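Long-range contact in NALP (Neisseria meningitidis, PDB 1UYN), which inserts its C-terminal translocator domain into the outer membrane as a pore for export of its own secreted protease passenger domain: residues G200-L211 against E233-T244. Sequence-based numbering, arbitrary orientation.
Sequences GNSLTEGTLVGL and ERDLNGRDYTVT
Strands 199-219 and 224-235 form one antiparallel hairpin of the autotransporter barrel, and near the end of strand 224-235, away from the connecting turn, Gly210 and Arg234 make a hydrogen-bonded pair: Gly210 N reaches Arg234 O at 3.1 Å, and Arg234 N returns a bond to Gly210 O (3.2 Å). The isobutyl group of Leu236 lies over the backbone of Gly210, which has no side chain on that face. Just past the strand, Leu236 N still bonds Leu208 O; from there the side-chain amide of Asn237 takes over. Asn237 suits this step because its amide carries both a donor and an acceptor: ND2 gives a hydrogen to Gly206 O (2.9 Å) in the plane of both groups, on a carbonyl lone pair, while OD1 accepts from Leu208 N at 2.8 Å along a bent path (132°). Its CG sits between the backbone N and the carbonyl carbon (chi1 69°), which folds the amide back toward strand 199-219. Thr207 OG1 donates to Gly238 O, also 2.9 Å, and a water bridges that hydroxyl to Glu205 O and Tyr241 OH.

Beyond the transmembrane span of this twelve-stranded barrel, 236-244 still follows its neighbour as an irregular chain. Here Glu205, bent at chi2 (83°), turns OE2 to Asp240 N, which meets it from above the carboxylate plane at 3.1 Å; Glu205 CG packs obliquely on the Tyr241 ring beside Leu203 CD2. On the face shared by Val209 and Asp235, Arg239 grips both Asp235 oxygens side-on with NE and NH2, while NH1 donates to Tyr241 OH; Thr207 CG2 rests over one guanidinium face, offset toward the rim, and Asp182 of strand 172-192 takes a second salt bridge from NH2. Helix 12-34 packs against Arg239 and Tyr241.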
loop_
_atom_site.group_PDB
_atom_site.type_symbol
_atom_site.label_atom_id
_atom_site.label_comp_id
_atom_site.label_asym_id
_atom_site.label_seq_id
_atom_site.Cartn_x
_atom_site.Cartn_y
_atom_site.Cartn_z
ATOM N N GLY A 200 15.941 12.671 17.102
ATOM C CA GLY A 200 14.877 13.349 16.413
ATOM C C GLY A 200 13.563 13.337 17.153
ATOM O O GLY A 200 13.191 12.358 17.779
ATOM N N ASN A 201 12.840 14.440 17.023
ATOM C CA ASN A 201 11.561 14.658 17.693
ATOM C C ASN A 201 10.434 13.976 16.956
ATOM O O ASN A 201 10.570 13.588 15.806
ATOM C CB ASN A 201 11.205 16.138 17.761
ATOM C CG ASN A 201 12.095 16.949 18.681
ATOM O OD1 ASN A 201 12.877 16.454 19.486
ATOM N ND2 ASN A 201 11.945 18.221 18.564
ATOM N N SER A 202 9.322 13.818 17.664
ATOM C CA SER A 202 8.107 13.263 17.108
ATOM C C SER A 202 7.555 14.151 16.048
ATOM O O SER A 202 7.829 15.322 15.984
ATOM C CB SER A 202 7.041 13.039 18.176
ATOM O OG SER A 202 6.651 14.272 18.741
ATOM N N LEU A 203 6.713 13.552 15.255
ATOM C CA LEU A 203 6.309 14.095 14.014
ATOM C C LEU A 203 4.863 13.585 13.752
ATOM O O LEU A 203 4.624 12.418 13.818
ATOM C CB LEU A 203 7.266 13.568 12.935
ATOM C CG LEU A 203 6.798 13.818 11.502
ATOM C CD1 LEU A 203 7.004 15.316 11.266
ATOM C CD2 LEU A 203 7.553 12.988 10.507
ATOM N N THR A 204 3.934 14.503 13.516
ATOM C CA THR A 204 2.628 14.213 12.994
ATOM C C THR A 204 2.545 14.752 11.573
ATOM O O THR A 204 2.909 15.883 11.330
ATOM C CB THR A 204 1.570 14.913 13.833
ATOM O OG1 THR A 204 1.358 14.200 15.064
ATOM C CG2 THR A 204 0.234 14.778 13.136
ATOM N N GLU A 205 2.036 13.979 10.622
ATOM C CA GLU A 205 1.889 14.527 9.269
ATOM C C GLU A 205 0.698 13.907 8.522
ATOM O O GLU A 205 0.637 12.712 8.323
ATOM C CB GLU A 205 3.199 14.370 8.540
ATOM C CG GLU A 205 3.219 14.744 7.084
ATOM C CD GLU A 205 3.411 16.216 6.828
ATOM O OE1 GLU A 205 3.553 16.981 7.804
ATOM O OE2 GLU A 205 3.401 16.602 5.624
ATOM N N GLY A 206 -0.248 14.734 8.109
ATOM C CA GLY A 206 -1.409 14.280 7.413
ATOM C C GLY A 206 -1.411 14.675 5.954
ATOM O O GLY A 206 -1.345 15.901 5.664
ATOM N N THR A 207 -1.595 13.677 5.054
ATOM C CA THR A 207 -1.583 13.899 3.624
ATOM C C THR A 207 -2.829 13.341 2.882
ATOM O O THR A 207 -3.135 12.148 2.902
ATOM C CB THR A 207 -0.322 13.272 3.047
ATOM O OG1 THR A 207 0.838 13.786 3.701
ATOM C CG2 THR A 207 -0.096 13.715 1.615
ATOM N N LEU A 208 -3.552 14.237 2.224
ATOM C CA LEU A 208 -4.582 13.863 1.286
ATOM C C LEU A 208 -3.996 13.483 -0.039
ATOM O O LEU A 208 -3.114 14.168 -0.542
ATOM C CB LEU A 208 -5.518 15.034 1.055
ATOM C CG LEU A 208 -6.906 14.714 0.515
ATOM C CD1 LEU A 208 -7.682 13.811 1.426
ATOM C CD2 LEU A 208 -7.591 16.061 0.408
ATOM N N VAL A 209 -4.541 12.408 -0.599
ATOM C CA VAL A 209 -4.116 11.801 -1.864
ATOM C C VAL A 209 -5.335 11.668 -2.759
ATOM O O VAL A 209 -6.375 11.109 -2.354
ATOM C CB VAL A 209 -3.533 10.347 -1.658
ATOM C CG1 VAL A 209 -2.955 9.834 -2.964
ATOM C CG2 VAL A 209 -2.455 10.314 -0.581
ATOM N N GLY A 210 -5.222 12.154 -3.976
ATOM C CA GLY A 210 -6.273 11.967 -4.960
ATOM C C GLY A 210 -5.885 10.813 -5.840
ATOM O O GLY A 210 -4.733 10.637 -6.196
ATOM N N LEU A 211 -6.895 10.042 -6.204
ATOM C CA LEU A 211 -6.773 8.712 -6.828
ATOM C C LEU A 211 -7.852 8.632 -7.867
ATOM O O LEU A 211 -8.921 9.229 -7.713
ATOM C CB LEU A 211 -7.018 7.595 -5.815
ATOM C CG LEU A 211 -6.090 7.630 -4.610
ATOM C CD1 LEU A 211 -6.770 6.979 -3.398
ATOM C CD2 LEU A 211 -4.750 6.937 -4.904
ATOM N N GLU A 233 -2.440 9.103 -9.386
ATOM C CA GLU A 233 -2.287 9.217 -7.940
ATOM C C GLU A 233 -1.327 10.374 -7.658
ATOM O O GLU A 233 -0.336 10.560 -8.341
ATOM C CB GLU A 233 -1.792 7.891 -7.399
ATOM C CG GLU A 233 -1.239 7.896 -5.980
ATOM C CD GLU A 233 -1.446 6.545 -5.245
ATOM O OE1 GLU A 233 -2.032 5.555 -5.876
ATOM O OE2 GLU A 233 -1.081 6.500 -4.033
ATOM N N ARG A 234 -1.650 11.192 -6.683
ATOM C CA ARG A 234 -0.901 12.408 -6.457
ATOM C C ARG A 234 -1.178 12.947 -5.075
ATOM O O ARG A 234 -2.319 13.063 -4.684
ATOM C CB ARG A 234 -1.311 13.468 -7.471
ATOM C CG ARG A 234 -0.445 14.710 -7.485
ATOM C CD ARG A 234 -0.964 15.705 -8.436
ATOM N NE ARG A 234 0.029 16.653 -8.932
ATOM C CZ ARG A 234 0.400 17.701 -8.260
ATOM N NH1 ARG A 234 -0.081 17.950 -7.034
ATOM N NH2 ARG A 234 1.268 18.512 -8.798
ATOM N N ASP A 235 -0.151 13.341 -4.349
ATOM C CA ASP A 235 -0.417 13.962 -3.072
ATOM C C ASP A 235 -1.035 15.325 -3.355
ATOM O O ASP A 235 -0.671 16.011 -4.300
ATOM C CB ASP A 235 0.838 14.044 -2.209
ATOM C CG ASP A 235 1.350 12.675 -1.783
ATOM O OD1 ASP A 235 0.659 11.657 -1.928
ATOM O OD2 ASP A 235 2.469 12.503 -1.290
ATOM N N LEU A 236 -2.054 15.663 -2.595
ATOM C CA LEU A 236 -2.760 16.911 -2.794
ATOM C C LEU A 236 -2.203 17.988 -1.890
ATOM O O LEU A 236 -2.469 19.172 -2.123
ATOM C CB LEU A 236 -4.286 16.713 -2.615
ATOM C CG LEU A 236 -4.841 15.630 -3.543
ATOM C CD1 LEU A 236 -6.356 15.502 -3.446
ATOM C CD2 LEU A 236 -4.395 15.922 -4.981
ATOM N N ASN A 237 -1.413 17.571 -0.902
ATOM C CA ASN A 237 -0.681 18.466 -0.001
ATOM C C ASN A 237 0.680 17.938 0.337
ATOM O O ASN A 237 1.165 17.012 -0.276
ATOM C CB ASN A 237 -1.485 18.775 1.265
ATOM C CG ASN A 237 -1.651 17.573 2.206
ATOM O OD1 ASN A 237 -1.930 16.440 1.772
ATOM N ND2 ASN A 237 -1.558 17.834 3.515
ATOM N N GLY A 238 1.322 18.532 1.315
ATOM C CA GLY A 238 2.691 18.170 1.658
ATOM C C GLY A 238 2.849 16.824 2.312
ATOM O O GLY A 238 2.004 16.371 3.103
ATOM N N ARG A 239 3.931 16.151 1.966
ATOM C CA ARG A 239 4.234 14.882 2.593
ATOM C C ARG A 239 5.679 14.965 2.958
ATOM O O ARG A 239 6.534 14.492 2.246
ATOM C CB ARG A 239 3.968 13.715 1.666
ATOM C CG ARG A 239 4.021 12.373 2.367
ATOM C CD ARG A 239 3.992 11.195 1.439
ATOM N NE ARG A 239 2.678 10.923 0.829
ATOM C CZ ARG A 239 1.668 10.266 1.430
ATOM N NH1 ARG A 239 1.775 9.836 2.694
ATOM N NH2 ARG A 239 0.546 10.059 0.768
ATOM N N ASP A 240 5.925 15.630 4.076
ATOM C CA ASP A 240 7.254 15.817 4.645
ATOM C C ASP A 240 7.383 14.939 5.884
ATOM O O ASP A 240 6.605 15.095 6.854
ATOM C CB ASP A 240 7.388 17.280 5.064
ATOM C CG ASP A 240 8.810 17.793 5.045
ATOM O OD1 ASP A 240 9.785 16.988 5.060
ATOM O OD2 ASP A 240 9.001 19.044 5.043
ATOM N N TYR A 241 8.337 14.020 5.842
ATOM C CA TYR A 241 8.649 13.209 6.993
ATOM C C TYR A 241 10.026 13.530 7.536
ATOM O O TYR A 241 10.588 12.771 8.295
ATOM C CB TYR A 241 8.508 11.748 6.638
ATOM C CG TYR A 241 7.099 11.362 6.252
ATOM C CD1 TYR A 241 5.996 11.911 6.916
ATOM C CD2 TYR A 241 6.878 10.430 5.247
ATOM C CE1 TYR A 241 4.703 11.585 6.562
ATOM C CE2 TYR A 241 5.572 10.063 4.872
ATOM C CZ TYR A 241 4.479 10.659 5.534
ATOM O OH TYR A 241 3.189 10.329 5.191
ATOM N N THR A 242 10.546 14.691 7.194
ATOM C CA THR A 242 11.791 15.158 7.760
ATOM C C THR A 242 11.580 15.544 9.211
ATOM O O THR A 242 10.764 16.406 9.507
ATOM C CB THR A 242 12.316 16.332 6.947
ATOM O OG1 THR A 242 12.748 15.837 5.668
ATOM C CG2 THR A 242 13.552 16.905 7.563
ATOM N N VAL A 243 12.308 14.882 10.108
ATOM C CA VAL A 243 12.185 15.139 11.534
ATOM C C VAL A 243 13.119 16.252 11.956
ATOM O O VAL A 243 14.231 16.357 11.453
ATOM C CB VAL A 243 12.450 13.877 12.405
ATOM C CG1 VAL A 243 11.610 12.720 11.935
ATOM C CG2 VAL A 243 13.869 13.495 12.392
ATOM N N THR A 244 12.599 17.097 12.841
ATOM C CA THR A 244 13.359 18.067 13.621
ATOM C C THR A 244 14.154 17.336 14.682
ATOM O O THR A 244 13.570 16.623 15.487
ATOM C CB THR A 244 12.387 18.962 14.393
ATOM O OG1 THR A 244 11.566 19.681 13.483
ATOM C CG2 THR A 244 13.141 20.020 15.221
HETATM O O HOH W 1 1.345 11.891 5.657
#